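Local coordinates for RNase III inhibitor (Mycobacterium tuberculosis, PDB 5M3I), which is named an RNase III inhibitor and belongs to the macro domain family, a compact alpha/beta fold with a mixed central sheet between helices, at residues Arg111-Glu115 and Leu116-Ser120; Ala22-Glu25 and Ala26-Asn29. All blocks are in the same frame, centred on the assembly; numbering follows the deposited sequence.

Interaction 1: Arg111-Glu115 and Leu116-Ser120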
# COMPACT_ATOMS: atom_id res chain seq x y z
N ARG A 111 -10.14 -7.25 0.65
CA ARG A 111 -11.52 -6.80 0.67
C ARG A 111 -11.71 -5.56 -0.22
O ARG A 111 -12.63 -5.47 -0.96
CB ARG A 111 -11.95 -6.49 2.10
CG ARG A 111 -13.43 -6.13 2.23
CD ARG A 111 -13.81 -5.62 3.61
NE ARG A 111 -13.17 -4.33 3.90
CZ ARG A 111 -13.49 -3.15 3.36
NH1 ARG A 111 -14.47 -3.03 2.48
NH2 ARG A 111 -12.81 -2.06 3.71
N VAL A 112 -10.79 -4.63 -0.15
CA VAL A 112 -10.92 -3.39 -0.89
C VAL A 112 -10.77 -3.63 -2.41
O VAL A 112 -11.43 -2.96 -3.23
CB VAL A 112 -9.90 -2.36 -0.34
CG1 VAL A 112 -9.63 -1.22 -1.30
CG2 VAL A 112 -10.40 -1.84 1.00
N ILE A 113 -9.85 -4.50 -2.79
CA ILE A 113 -9.63 -4.81 -4.20
C ILE A 113 -10.89 -5.43 -4.78
O ILE A 113 -11.22 -5.16 -5.92
CB ILE A 113 -8.36 -5.68 -4.40
CG1 ILE A 113 -7.10 -4.81 -4.23
CG2 ILE A 113 -8.34 -6.34 -5.77
CD1 ILE A 113 -5.84 -5.56 -3.93
N ARG A 114 -11.54 -6.30 -4.01
CA ARG A 114 -12.79 -6.96 -4.44
C ARG A 114 -13.90 -5.94 -4.58
O ARG A 114 -14.52 -5.83 -5.63
CB ARG A 114 -13.23 -8.00 -3.46
CG ARG A 114 -12.48 -9.30 -3.63
CD ARG A 114 -12.81 -10.27 -2.51
NE ARG A 114 -12.07 -11.51 -2.71
CZ ARG A 114 -11.77 -12.40 -1.77
NH1 ARG A 114 -12.12 -12.21 -0.48
NH2 ARG A 114 -11.09 -13.50 -2.11
N GLU A 115 -14.10 -5.19 -3.51
CA GLU A 115 -15.15 -4.18 -3.48
C GLU A 115 -15.05 -3.12 -4.56
O GLU A 115 -16.06 -2.76 -5.13
CB GLU A 115 -15.29 -3.55 -2.09
CG GLU A 115 -16.04 -4.53 -1.21
CD GLU A 115 -16.23 -4.05 0.19
OE1 GLU A 115 -15.82 -2.90 0.50
OE2 GLU A 115 -16.77 -4.83 1.02
N LEU A 116 -13.85 -2.69 -4.90
CA LEU A 116 -13.67 -1.70 -5.96
C LEU A 116 -13.42 -2.31 -7.35
O LEU A 116 -13.25 -1.58 -8.34
CB LEU A 116 -12.55 -0.76 -5.58
CG LEU A 116 -12.83 0.05 -4.32
CD1 LEU A 116 -11.62 0.87 -3.95
CD2 LEU A 116 -14.03 0.97 -4.52
N ASN A 117 -13.46 -3.64 -7.44
CA ASN A 117 -13.20 -4.33 -8.68
C ASN A 117 -11.89 -3.93 -9.36
O ASN A 117 -11.81 -3.77 -10.59
CB ASN A 117 -14.43 -4.14 -9.65
CG ASN A 117 -14.77 -5.42 -10.39
OD1 ASN A 117 -14.42 -6.53 -9.96
ND2 ASN A 117 -15.45 -5.27 -11.51
N ILE A 118 -10.83 -3.80 -8.55
CA ILE A 118 -9.53 -3.42 -9.06
C ILE A 118 -8.96 -4.63 -9.83
O ILE A 118 -8.98 -5.75 -9.33
CB ILE A 118 -8.64 -2.91 -7.91
CG1 ILE A 118 -9.14 -1.53 -7.48
CG2 ILE A 118 -7.17 -2.85 -8.31
CD1 ILE A 118 -8.67 -1.12 -6.10
N ALA A 119 -8.53 -4.40 -11.06
CA ALA A 119 -7.95 -5.44 -11.95
C ALA A 119 -6.43 -5.65 -11.73
O ALA A 119 -5.89 -6.69 -12.07
CB ALA A 119 -8.17 -5.06 -13.39
N SER A 120 -5.74 -4.62 -11.22
CA SER A 120 -4.32 -4.68 -11.10
C SER A 120 -3.85 -3.75 -9.99
O SER A 120 -4.39 -2.65 -9.83
CB SER A 120 -3.65 -4.34 -12.46
OG SER A 120 -3.72 -2.96 -12.73
O HOH W 1 -10.87 -7.31 -8.43
O HOH W 2 -14.67 -8.26 -7.20

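Interaction 2: Ala22-Glu25 and Ala26-Asn29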
# COMPACT_ATOMS: atom_id res chain seq x y z
N ALA A 22 4.34 2.33 -12.06
CA ALA A 22 3.70 1.07 -12.41
C ALA A 22 2.47 1.35 -13.26
O ALA A 22 1.74 2.32 -13.04
CB ALA A 22 3.33 0.29 -11.17
N ASP A 23 2.25 0.48 -14.23
CA ASP A 23 1.10 0.59 -15.12
C ASP A 23 -0.04 -0.26 -14.56
O ASP A 23 -0.43 -1.27 -15.16
CB ASP A 23 1.51 0.13 -16.54
CG ASP A 23 0.39 0.31 -17.56
OD1 ASP A 23 -0.38 1.30 -17.47
OD2 ASP A 23 0.28 -0.56 -18.45
N THR A 24 -0.53 0.14 -13.39
CA THR A 24 -1.58 -0.60 -12.72
C THR A 24 -2.72 0.33 -12.36
O THR A 24 -2.61 1.56 -12.35
CB THR A 24 -1.07 -1.33 -11.44
OG1 THR A 24 -0.48 -0.39 -10.54
CG2 THR A 24 -0.05 -2.40 -11.80
N GLU A 25 -3.84 -0.28 -12.06
CA GLU A 25 -5.05 0.45 -11.71
C GLU A 25 -4.97 1.04 -10.30
O GLU A 25 -5.52 2.10 -10.04
CB GLU A 25 -6.20 -0.53 -11.84
CG GLU A 25 -7.56 0.09 -11.82
CD GLU A 25 -8.66 -0.91 -12.19
OE1 GLU A 25 -9.76 -0.80 -11.61
OE2 GLU A 25 -8.40 -1.78 -13.05
N ALA A 26 -4.28 0.33 -9.38
CA ALA A 26 -4.04 0.82 -8.02
C ALA A 26 -2.56 0.77 -7.66
O ALA A 26 -1.81 -0.06 -8.15
CB ALA A 26 -4.84 0.02 -7.01
N LEU A 27 -2.16 1.70 -6.80
CA LEU A 27 -0.84 1.65 -6.18
C LEU A 27 -1.03 1.57 -4.69
O LEU A 27 -1.87 2.28 -4.15
CB LEU A 27 -0.06 2.92 -6.50
CG LEU A 27 0.08 3.30 -7.96
CD1 LEU A 27 0.81 4.63 -8.04
CD2 LEU A 27 0.85 2.24 -8.71
N VAL A 28 -0.24 0.72 -4.02
CA VAL A 28 -0.19 0.69 -2.57
C VAL A 28 0.97 1.52 -1.98
O VAL A 28 2.12 1.46 -2.43
CB VAL A 28 -0.08 -0.73 -2.06
CG1 VAL A 28 -0.03 -0.74 -0.53
CG2 VAL A 28 -1.24 -1.57 -2.57
N ASN A 29 0.64 2.35 -1.01
CA ASN A 29 1.57 3.16 -0.27
C ASN A 29 1.61 2.61 1.18
O ASN A 29 0.65 2.00 1.63
CB ASN A 29 1.06 4.60 -0.30
CG ASN A 29 2.00 5.59 0.37
OD1 ASN A 29 3.18 5.33 0.55
ND2 ASN A 29 1.45 6.73 0.77

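Interaction 1: Arg111-Glu115 and Leu116-Ser120
Ile118 N turns back to Ile113 O, 3.0 Å away and in the plane of that carbonyl, while Asn117 N reaches Arg114 O at 3.0 Å from well above the carbonyl's plane, with a C=O...N angle of only 114°. Together these two bonds close the C-terminal end of helix 99-115 as a Schellman motif, with Asn117 at the left-handed position; its positive phi (52°) swings the chain out of the helix. Leu116 N keeps the ordinary helical bond to Val112 O (3.0 Å).

Water adds a second layer. One molecule donates to Ile118 O at 2.6 Å and only weakly to Ile113 O; another joins Arg114 O to the side-chain OD1 of Asn117, giving Arg114 O a firmer water partner.

The apolar side chains follow the turn. Val112 and Leu116 extend in a common direction as neighbours, with CG1 of Val112 3.9 Å from CD1 of Leu116. In Ile113 a chi1 of -75° places CG2 opposite the backbone N and beside the carbonyl carbon, where it meets CB of Ile118 at 4.1 Å; the two isoleucine side chains are set roughly perpendicular.

Val112 and Leu116 both rest on Val72 of strand 71-74, Ile118 packs on His83 and Ile85 of strand 83-88, and the chain runs on directly into strand 120-123.

Interaction 2: Ala22-Glu25 and Ala26-Asn29
A chi1 of 57° sets OG1 of Thr24 between its own backbone N and carbonyl carbon, turned toward the start of strand 26-31. From there the hydroxyl donates to Ala26 O, two residues on, with OG1 and O 2.8 Å apart. The approach is oblique: OG1 sits above the plane of the Ala26 carbonyl, 42° out of it, rather than on a lone pair.

Leu27 carries its CG anti to the carbonyl carbon (chi1 -54°). CD1 continues the extended chain, and CD2, the branch off that line, is the methyl that lies against the preceding loop. It meets both OG1 of Thr24, at 3.5 Å, and CB of Ala22, at 4.0 Å. Ala22 and Thr24 flank Asp23, the centre of an inverse gamma turn, a tight bend that probably brings both within reach of the same methyl.

Outside the contact, Thr24 also packs on Ala122 of strand 120-123, and Leu27 on Phe45 of helix 40-48.

Thr24 is buried, so its hydroxyl would be costly to leave without a partner; giving its proton to Ala26 O satisfies it locally. The same bond ties the loop to the first residue of the strand, while CD2 of Leu27 makes an apolar contact with Ala22 and van der Waals contact with the hydroxyl oxygen.

In the fold
Interaction 2 comes first along the chain, where a loop leads into strand 26-31; interaction 1 follows much later, where helix 99-115 gives way to strand 120-123. Their centres are nevertheless about 12 Å apart, because these two strands are parallel neighbours in the six-stranded mixed sheet. The contacts meet directly at Ser120: its OG probably bonds to Glu25 N (2.8 Å), and its O to Ala26 N (3.0 Å). Ile118 CA also packs against Glu25 OE1. Both strands are thus entered at the same end, side by side in the interior of the sheet, one from a loop and the other from a capped helix, and the two entrances are probably bonded to each other in this macro domain.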